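PDB 5JM6: aminopeptidase-like protein from Chaetomium thermophilum, which probably acts as a zinc-dependent metalloaminopeptidase of the M18 family, assembled as a dodecamer and linked to the Cvt pathway of selective autophagy. Local coordinates for residues His408-Val420 against Met490-Phe502. Residues are numbered along the deposited sequence; the frame is centred on the assembly and turned at random.
Sequences HSPRLNVGVALCV and MTGSLDPGLGVKF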
# COMPACT_ATOMS: atom_id res chain seq x y z
N HIS A 408 35.91 17.18 -8.29
CA HIS A 408 35.69 17.75 -6.96
C HIS A 408 35.79 16.78 -5.77
O HIS A 408 35.20 17.03 -4.72
CB HIS A 408 34.39 18.52 -6.99
CG HIS A 408 34.34 19.52 -8.11
ND1 HIS A 408 34.08 19.15 -9.42
CD2 HIS A 408 34.60 20.84 -8.15
CE1 HIS A 408 34.13 20.21 -10.20
NE2 HIS A 408 34.45 21.25 -9.45
N SER A 409 36.41 15.61 -5.96
CA SER A 409 36.47 14.59 -4.90
C SER A 409 37.91 14.27 -4.50
O SER A 409 38.58 13.47 -5.15
CB SER A 409 35.76 13.31 -5.36
OG SER A 409 34.39 13.56 -5.61
N PRO A 410 38.40 14.91 -3.42
CA PRO A 410 39.82 14.93 -3.06
C PRO A 410 40.39 13.58 -2.62
O PRO A 410 39.69 12.73 -2.09
CB PRO A 410 39.86 15.92 -1.88
CG PRO A 410 38.54 16.62 -1.88
CD PRO A 410 37.58 15.63 -2.43
N ARG A 411 41.69 13.42 -2.85
CA ARG A 411 42.42 12.21 -2.51
C ARG A 411 43.16 12.32 -1.19
O ARG A 411 43.31 13.40 -0.64
CB ARG A 411 43.43 11.91 -3.61
CG ARG A 411 42.86 12.04 -5.00
CD ARG A 411 42.16 10.77 -5.44
NE ARG A 411 42.93 10.03 -6.43
CZ ARG A 411 42.59 9.95 -7.71
NH1 ARG A 411 41.49 10.54 -8.13
NH2 ARG A 411 43.34 9.26 -8.55
N LEU A 412 43.61 11.18 -0.68
CA LEU A 412 44.39 11.16 0.55
C LEU A 412 45.86 11.36 0.23
O LEU A 412 46.32 10.96 -0.85
CB LEU A 412 44.19 9.85 1.32
CG LEU A 412 42.79 9.57 1.86
CD1 LEU A 412 42.82 8.29 2.69
CD2 LEU A 412 42.28 10.74 2.69
N ASN A 413 46.58 12.00 1.14
CA ASN A 413 48.02 12.24 1.01
C ASN A 413 48.37 13.08 -0.22
O ASN A 413 49.30 12.77 -0.95
CB ASN A 413 48.78 10.92 0.99
CG ASN A 413 48.80 10.24 2.34
OD1 ASN A 413 48.55 10.87 3.37
ND2 ASN A 413 49.10 8.94 2.35
N VAL A 414 47.61 14.14 -0.42
CA VAL A 414 47.83 15.05 -1.54
C VAL A 414 47.94 16.47 -1.00
O VAL A 414 48.95 17.15 -1.20
CB VAL A 414 46.70 14.96 -2.58
CG1 VAL A 414 46.74 16.14 -3.53
CG2 VAL A 414 46.81 13.66 -3.35
N GLY A 415 46.89 16.93 -0.34
CA GLY A 415 46.90 18.25 0.24
C GLY A 415 45.51 18.67 0.65
O GLY A 415 44.56 17.89 0.58
N VAL A 416 45.39 19.92 1.07
CA VAL A 416 44.14 20.43 1.58
C VAL A 416 43.15 20.72 0.45
O VAL A 416 43.53 21.10 -0.65
CB VAL A 416 44.39 21.68 2.41
CG1 VAL A 416 43.18 22.01 3.18
CG2 VAL A 416 45.54 21.44 3.37
N ALA A 417 41.86 20.52 0.74
CA ALA A 417 40.81 20.78 -0.22
C ALA A 417 40.14 22.12 0.04
O ALA A 417 39.80 22.44 1.18
CB ALA A 417 39.77 19.66 -0.19
N LEU A 418 39.95 22.90 -1.01
CA LEU A 418 39.14 24.11 -0.91
C LEU A 418 37.70 23.71 -1.15
O LEU A 418 37.34 23.22 -2.23
CB LEU A 418 39.59 25.18 -1.91
CG LEU A 418 40.81 26.05 -1.57
CD1 LEU A 418 42.01 25.24 -1.13
CD2 LEU A 418 41.18 26.92 -2.76
N CYS A 419 36.87 23.90 -0.14
CA CYS A 419 35.48 23.47 -0.18
C CYS A 419 34.61 24.57 -0.78
O CYS A 419 34.63 25.71 -0.31
CB CYS A 419 35.00 23.11 1.23
SG CYS A 419 33.67 21.88 1.30
N VAL A 420 33.87 24.23 -1.83
CA VAL A 420 33.02 25.19 -2.54
C VAL A 420 31.58 24.69 -2.57
O VAL A 420 31.34 23.48 -2.66
CB VAL A 420 33.52 25.43 -3.98
CG1 VAL A 420 32.73 26.55 -4.65
CG2 VAL A 420 35.01 25.75 -3.99
N MET A 490 39.19 7.65 9.13
CA MET A 490 40.51 7.50 8.53
C MET A 490 40.88 8.66 7.60
O MET A 490 40.03 9.20 6.90
CB MET A 490 40.59 6.18 7.75
CG MET A 490 39.53 6.05 6.66
SD MET A 490 39.66 4.53 5.69
CE MET A 490 41.08 4.89 4.66
N THR A 491 42.16 9.04 7.63
CA THR A 491 42.74 9.88 6.59
C THR A 491 44.10 9.30 6.22
O THR A 491 44.51 8.27 6.77
CB THR A 491 42.93 11.36 7.02
OG1 THR A 491 43.97 11.46 8.00
CG2 THR A 491 41.64 11.93 7.58
N GLY A 492 44.79 9.96 5.30
CA GLY A 492 46.14 9.55 4.95
C GLY A 492 47.12 9.91 6.05
O GLY A 492 46.91 10.87 6.80
N SER A 493 48.21 9.15 6.14
CA SER A 493 49.20 9.37 7.19
C SER A 493 49.94 10.69 7.02
O SER A 493 50.50 11.21 7.98
CB SER A 493 50.19 8.21 7.22
OG SER A 493 50.88 8.10 5.99
N LEU A 494 49.96 11.22 5.80
CA LEU A 494 50.64 12.48 5.55
C LEU A 494 49.71 13.68 5.64
O LEU A 494 50.15 14.82 5.54
CB LEU A 494 51.29 12.47 4.17
CG LEU A 494 52.33 11.38 3.93
CD1 LEU A 494 52.78 11.43 2.48
CD2 LEU A 494 53.50 11.55 4.88
N ASP A 495 48.42 13.42 5.82
CA ASP A 495 47.44 14.49 5.81
C ASP A 495 47.57 15.50 6.97
O ASP A 495 47.33 16.69 6.76
CB ASP A 495 46.04 13.91 5.74
CG ASP A 495 45.58 13.69 4.30
OD1 ASP A 495 45.61 14.67 3.52
OD2 ASP A 495 45.23 12.55 3.94
N PRO A 496 47.91 15.04 8.19
CA PRO A 496 48.16 16.09 9.19
C PRO A 496 49.31 17.01 8.80
O PRO A 496 49.14 18.23 8.83
CB PRO A 496 48.51 15.29 10.45
CG PRO A 496 47.82 13.99 10.27
CD PRO A 496 47.90 13.70 8.80
N GLY A 497 50.44 16.43 8.39
CA GLY A 497 51.60 17.21 8.00
C GLY A 497 51.32 18.15 6.84
O GLY A 497 51.68 19.33 6.88
N LEU A 498 50.68 17.62 5.80
CA LEU A 498 50.31 18.44 4.65
C LEU A 498 49.38 19.58 5.09
O LEU A 498 49.39 20.66 4.51
CB LEU A 498 49.64 17.59 3.57
CG LEU A 498 50.54 16.59 2.84
CD1 LEU A 498 49.71 15.64 1.99
CD2 LEU A 498 51.56 17.31 1.98
N GLY A 499 48.60 19.33 6.14
CA GLY A 499 47.75 20.35 6.71
C GLY A 499 48.52 21.49 7.34
O GLY A 499 48.30 22.65 6.99
N VAL A 500 49.48 21.15 8.19
CA VAL A 500 50.31 22.11 8.88
C VAL A 500 51.07 22.93 7.86
O VAL A 500 51.24 24.13 8.01
CB VAL A 500 51.37 21.37 9.70
CG1 VAL A 500 52.35 22.34 10.34
CG2 VAL A 500 50.74 20.47 10.74
N LYS A 501 51.54 22.25 6.83
CA LYS A 501 52.32 22.88 5.78
C LYS A 501 51.52 23.97 5.08
O LYS A 501 52.02 25.07 4.86
CB LYS A 501 52.79 21.84 4.76
CG LYS A 501 53.78 22.37 3.76
CD LYS A 501 54.06 21.35 2.68
CE LYS A 501 55.18 21.81 1.76
NZ LYS A 501 55.43 20.82 0.68
N PHE A 502 50.26 23.68 4.75
CA PHE A 502 49.42 24.67 4.08
C PHE A 502 49.05 25.84 5.00
O PHE A 502 49.14 26.99 4.59
CB PHE A 502 48.14 24.04 3.54
CG PHE A 502 47.12 25.05 3.13
CD1 PHE A 502 47.31 25.80 1.97
CD2 PHE A 502 45.99 25.28 3.89
CE1 PHE A 502 46.38 26.75 1.59
CE2 PHE A 502 45.06 26.23 3.51
CZ PHE A 502 45.25 26.96 2.36
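The backbone N of N413 donates to OD2 of D495, while its side chain accepts from L494, where the loop leading to strand 417-419 meets the type I turn G492-D495. The bond to OD2, 3.2 Å from N413 N, is nearly straight (165°) and arrives from above the carboxylate plane. The same OD2 takes the backbone N of G492 on its anti lone pair, at 3.0 Å, so two peptide groups, one from each segment, grip one oxygen. In N413, CG lies anti to the carbonyl carbon (chi1 -71°), which carries OD1 over the turn to accept from L494 N at 2.8 Å, the donor standing above the amide plane. G492 suits this spot, since a beta carbon there would run into OD1 of N413. The side chains of L412 and D495 cross at about a right angle, with L412 CD2 3.7 Å from OD2 of D495 and CD1 against the end of strand 489-492. The turn carries this strand, outermost in the small antiparallel sheet of this chain, into helix 495-514 of the M18 peptidase fold; the side chain of T491 lies about 12 Å from a bound zinc ion. An alanine in place of D495 would probably leave the N-H groups of N413 and G492 without their shared acceptor, with the N413-L494 bond as the remaining hydrogen bond between the segments. Farther along the helix the contact turns mostly apolar: V416 CG2 approaches F502 CB at 3.7 Å, both residues buried and also touching V477 of the central sheet. The looser side holds the partly exposed L494, V414 and L498, where CD1 of L498 rests 3.5 Å from V414 N. At the L412 end, I231 of a second subunit packs on L412 and N413.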